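Local structure of tRNA (Guanine-N(1)-)-methyltransferase (Aquifex aeolicus, 1OY5) at residues L6-T12 and E108-C114. The protein is a tRNA methyltransferase that probably methylates N1 of guanosine-37 in various tRNAs, with S-adenosyl-L-methionine as the methyl donor. Sequence-based numbering, arbitrary orientation.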
ATOM      1  N   LEU A   6      -8.581  18.990  -6.624  1.00 24.33           N
ATOM      2  CA  LEU A   6      -7.666  18.632  -5.513  1.00 24.49           C
ATOM      3  C   LEU A   6      -6.233  18.338  -6.022  1.00 23.55           C
ATOM      4  O   LEU A   6      -6.026  17.523  -6.901  1.00 23.17           O
ATOM      5  CB  LEU A   6      -8.196  17.445  -4.719  1.00 24.35           C
ATOM      6  CG  LEU A   6      -7.265  16.752  -3.725  1.00 25.96           C
ATOM      7  CD1 LEU A   6      -6.743  17.670  -2.750  1.00 27.46           C
ATOM      8  CD2 LEU A   6      -8.000  15.679  -2.976  1.00 28.92           C
ATOM      9  N   ARG A   7      -5.253  19.039  -5.490  1.00 23.41           N
ATOM     10  CA  ARG A   7      -3.868  18.876  -5.940  1.00 23.71           C
ATOM     11  C   ARG A   7      -2.951  18.155  -4.916  1.00 22.97           C
ATOM     12  O   ARG A   7      -2.926  18.515  -3.736  1.00 22.54           O
ATOM     13  CB  ARG A   7      -3.270  20.254  -6.218  1.00 23.48           C
ATOM     14  CG  ARG A   7      -3.860  21.007  -7.355  1.00 25.14           C
ATOM     15  CD  ARG A   7      -2.942  22.098  -7.847  1.00 27.63           C
ATOM     16  NE  ARG A   7      -3.411  22.759  -9.061  1.00 30.60           N
ATOM     17  CZ  ARG A   7      -4.468  23.566  -9.131  1.00 34.09           C
ATOM     18  NH1 ARG A   7      -5.226  23.796  -8.065  1.00 34.99           N
ATOM     19  NH2 ARG A   7      -4.800  24.134 -10.289  1.00 36.29           N
ATOM     20  N   PHE A   8      -2.224  17.146  -5.391  1.00 22.20           N
ATOM     21  CA  PHE A   8      -1.271  16.402  -4.588  1.00 21.57           C
ATOM     22  C   PHE A   8       0.128  16.753  -4.985  1.00 22.19           C
ATOM     23  O   PHE A   8       0.420  16.989  -6.167  1.00 21.02           O
ATOM     24  CB  PHE A   8      -1.419  14.892  -4.796  1.00 21.17           C
ATOM     25  CG  PHE A   8      -2.584  14.283  -4.086  1.00 20.53           C
ATOM     26  CD1 PHE A   8      -2.558  14.074  -2.713  1.00 18.71           C
ATOM     27  CD2 PHE A   8      -3.731  13.930  -4.800  1.00 21.20           C
ATOM     28  CE1 PHE A   8      -3.664  13.518  -2.054  1.00 19.44           C
ATOM     29  CE2 PHE A   8      -4.834  13.336  -4.144  1.00 21.53           C
ATOM     30  CZ  PHE A   8      -4.794  13.138  -2.773  1.00 20.21           C
ATOM     31  N   PHE A   9       1.017  16.769  -3.985  1.00 23.26           N
ATOM     32  CA  PHE A   9       2.431  17.050  -4.205  1.00 23.40           C
ATOM     33  C   PHE A   9       3.173  15.928  -3.517  1.00 23.90           C
ATOM     34  O   PHE A   9       3.086  15.780  -2.316  1.00 24.74           O
ATOM     35  CB  PHE A   9       2.780  18.413  -3.635  1.00 22.97           C
ATOM     36  CG  PHE A   9       1.983  19.508  -4.230  1.00 22.77           C
ATOM     37  CD1 PHE A   9       2.324  20.033  -5.454  1.00 23.80           C
ATOM     38  CD2 PHE A   9       0.847  19.972  -3.609  1.00 24.17           C
ATOM     39  CE1 PHE A   9       1.580  21.024  -6.015  1.00 23.93           C
ATOM     40  CE2 PHE A   9       0.080  20.954  -4.191  1.00 22.17           C
ATOM     41  CZ  PHE A   9       0.440  21.465  -5.384  1.00 23.23           C
ATOM     42  N   VAL A  10       3.899  15.114  -4.263  1.00 24.39           N
ATOM     43  CA  VAL A  10       4.501  13.930  -3.650  1.00 24.69           C
ATOM     44  C   VAL A  10       6.029  14.020  -3.652  1.00 24.94           C
ATOM     45  O   VAL A  10       6.669  13.838  -4.715  1.00 25.39           O
ATOM     46  CB  VAL A  10       4.072  12.642  -4.395  1.00 23.72           C
ATOM     47  CG1 VAL A  10       4.433  11.473  -3.625  1.00 23.91           C
ATOM     48  CG2 VAL A  10       2.623  12.626  -4.622  1.00 25.65           C
ATOM     49  N   LEU A  11       6.599  14.282  -2.476  1.00 24.45           N
ATOM     50  CA  LEU A  11       8.047  14.401  -2.318  1.00 24.44           C
ATOM     51  C   LEU A  11       8.637  13.016  -2.266  1.00 22.90           C
ATOM     52  O   LEU A  11       8.365  12.273  -1.376  1.00 21.33           O
ATOM     53  CB  LEU A  11       8.423  15.123  -1.020  1.00 25.38           C
ATOM     54  CG  LEU A  11       8.491  16.643  -0.975  1.00 27.39           C
ATOM     55  CD1 LEU A  11       7.205  17.233  -1.499  1.00 26.65           C
ATOM     56  CD2 LEU A  11       8.744  17.075   0.460  1.00 29.22           C
ATOM     57  N   THR A  12       9.525  12.726  -3.195  1.00 22.93           N
ATOM     58  CA  THR A  12      10.101  11.407  -3.314  1.00 22.98           C
ATOM     59  C   THR A  12      11.362  11.441  -4.145  1.00 22.91           C
ATOM     60  O   THR A  12      11.531  12.319  -4.978  1.00 24.55           O
ATOM     61  CB  THR A  12       9.102  10.481  -4.001  1.00 22.16           C
ATOM     62  OG1 THR A  12       9.761   9.300  -4.432  1.00 22.07           O
ATOM     63  CG2 THR A  12       8.677  11.045  -5.308  1.00 23.85           C
ATOM     64  N   GLU A 108      -7.678  20.854  -0.411  1.00 25.97           N
ATOM     65  CA  GLU A 108      -7.377  21.484  -1.687  1.00 25.97           C
ATOM     66  C   GLU A 108      -5.951  21.212  -2.097  1.00 25.65           C
ATOM     67  O   GLU A 108      -5.672  21.054  -3.278  1.00 25.44           O
ATOM     68  CB  GLU A 108      -7.574  23.019  -1.611  1.00 25.72           C
ATOM     69  CG  GLU A 108      -9.033  23.480  -1.643  1.00 26.23           C
ATOM     70  CD  GLU A 108      -9.208  24.971  -1.418  1.00 26.87           C
ATOM     71  OE1 GLU A 108     -10.153  25.546  -1.971  1.00 31.64           O
ATOM     72  OE2 GLU A 108      -8.428  25.597  -0.677  1.00 29.04           O
ATOM     73  N   ARG A 109      -5.055  21.177  -1.108  1.00 25.34           N
ATOM     74  CA  ARG A 109      -3.645  20.931  -1.337  1.00 25.13           C
ATOM     75  C   ARG A 109      -3.030  19.993  -0.321  1.00 23.79           C
ATOM     76  O   ARG A 109      -3.010  20.235   0.863  1.00 23.06           O
ATOM     77  CB  ARG A 109      -2.882  22.261  -1.313  1.00 25.57           C
ATOM     78  CG  ARG A 109      -2.894  22.986  -2.596  1.00 26.82           C
ATOM     79  CD  ARG A 109      -2.727  24.469  -2.412  1.00 30.61           C
ATOM     80  NE  ARG A 109      -4.008  25.064  -2.066  1.00 34.72           N
ATOM     81  CZ  ARG A 109      -4.257  25.665  -0.930  1.00 34.40           C
ATOM     82  NH1 ARG A 109      -3.296  25.776  -0.027  1.00 33.27           N
ATOM     83  NH2 ARG A 109      -5.471  26.136  -0.700  1.00 33.15           N
ATOM     84  N   ILE A 110      -2.463  18.920  -0.814  1.00 23.89           N
ATOM     85  CA  ILE A 110      -1.839  17.936   0.049  1.00 23.24           C
ATOM     86  C   ILE A 110      -0.456  17.652  -0.478  1.00 23.12           C
ATOM     87  O   ILE A 110      -0.255  17.470  -1.666  1.00 23.09           O
ATOM     88  CB  ILE A 110      -2.680  16.675   0.093  1.00 22.79           C
ATOM     89  CG1 ILE A 110      -4.060  17.006   0.614  1.00 21.93           C
ATOM     90  CG2 ILE A 110      -2.061  15.677   0.980  1.00 23.92           C
ATOM     91  CD1 ILE A 110      -5.003  15.889   0.596  1.00 22.37           C
ATOM     92  N   MET A 111       0.504  17.681   0.427  1.00 23.27           N
ATOM     93  CA  MET A 111       1.865  17.352   0.122  1.00 23.65           C
ATOM     94  C   MET A 111       2.144  16.130   0.959  1.00 24.12           C
ATOM     95  O   MET A 111       1.845  16.123   2.159  1.00 25.86           O
ATOM     96  CB  MET A 111       2.792  18.496   0.513  1.00 23.46           C
ATOM     97  CG  MET A 111       4.256  18.094   0.657  1.00 24.35           C
ATOM     98  SD  MET A 111       5.364  19.437   1.023  1.00 19.63           S
ATOM     99  CE  MET A 111       5.537  20.049  -0.407  1.00 19.93           C
ATOM    100  N   ILE A 112       2.691  15.098   0.339  1.00 23.85           N
ATOM    101  CA  ILE A 112       3.020  13.861   1.017  1.00 23.71           C
ATOM    102  C   ILE A 112       4.511  13.654   0.914  1.00 23.49           C
ATOM    103  O   ILE A 112       5.050  13.545  -0.166  1.00 22.69           O
ATOM    104  CB  ILE A 112       2.314  12.692   0.360  1.00 23.68           C
ATOM    105  CG1 ILE A 112       0.810  12.881   0.387  1.00 24.84           C
ATOM    106  CG2 ILE A 112       2.678  11.413   1.064  1.00 25.60           C
ATOM    107  CD1 ILE A 112       0.096  11.853  -0.474  1.00 27.65           C
ATOM    108  N   ILE A 113       5.174  13.609   2.055  1.00 24.13           N
ATOM    109  CA  ILE A 113       6.609  13.432   2.111  1.00 24.01           C
ATOM    110  C   ILE A 113       6.843  11.936   2.228  1.00 24.83           C
ATOM    111  O   ILE A 113       6.454  11.365   3.232  1.00 23.23           O
ATOM    112  CB  ILE A 113       7.190  14.143   3.350  1.00 23.82           C
ATOM    113  CG1 ILE A 113       6.893  15.640   3.301  1.00 22.64           C
ATOM    114  CG2 ILE A 113       8.693  13.962   3.410  1.00 25.33           C
ATOM    115  CD1 ILE A 113       7.311  16.391   4.486  1.00 18.47           C
ATOM    116  N   CYS A 114       7.486  11.321   1.216  1.00 25.57           N
ATOM    117  CA  CYS A 114       7.696   9.893   1.213  1.00 27.15           C
ATOM    118  C   CYS A 114       8.962   9.542   1.978  1.00 27.57           C
ATOM    119  O   CYS A 114      10.021   9.912   1.596  1.00 28.06           O
ATOM    120  CB  CYS A 114       7.742   9.339  -0.214  1.00 26.72           C
ATOM    121  SG  CYS A 114       6.219   9.521  -1.159  1.00 31.71           S
TER
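Residues 6-12 and 108-114 are joined as parallel neighbours (strands 6-12 and 109-114, axes at 17°) by six backbone hydrogen bonds, from Arg7 N to Glu108 O through to Cys114 N to Leu11 O. On the face carrying Phe8, Val10, Ile110 and Ile112, the Phe8 ring lies alongside the Ile110 side chain, its CE1 3.8 Å from Ile110 CD1, while Val10 CG1 meets Cys114 SG at 3.6 Å. Val153, Ile150 and Ala146 of helix 143-155 pack against this side. The other face bears Phe9, Leu11, Met111 and Ile113. Here Arg109 CG approaches the edge of the Phe9 ring in its plane, 3.9 Å from CE2, and Tyr39 of the neighbouring strand 36-42 also meets this ring. Met111 turns its CG away from the backbone N (chi1 161°) and bends at chi3, which brings CE to 3.5 Å from Leu11 CD1; Leu11 CD2 rests on Ile113 CG1 at 3.7 Å. Replacing Met111 with alanine would probably open a gap beneath helix 67-81, leaving Leu11 CD1 without the CG, SD and CE atoms that now lie against it and Val77 less well covered. Arg7, extended on this face, reaches Glu37 in a salt bridge. Such central parallel strands, helices packed on both faces, belong to the alpha/beta core of the SPOUT methyltransferases; Cys114 leads directly into Gly115, a probable S-adenosyl-L-methionine-binding residue.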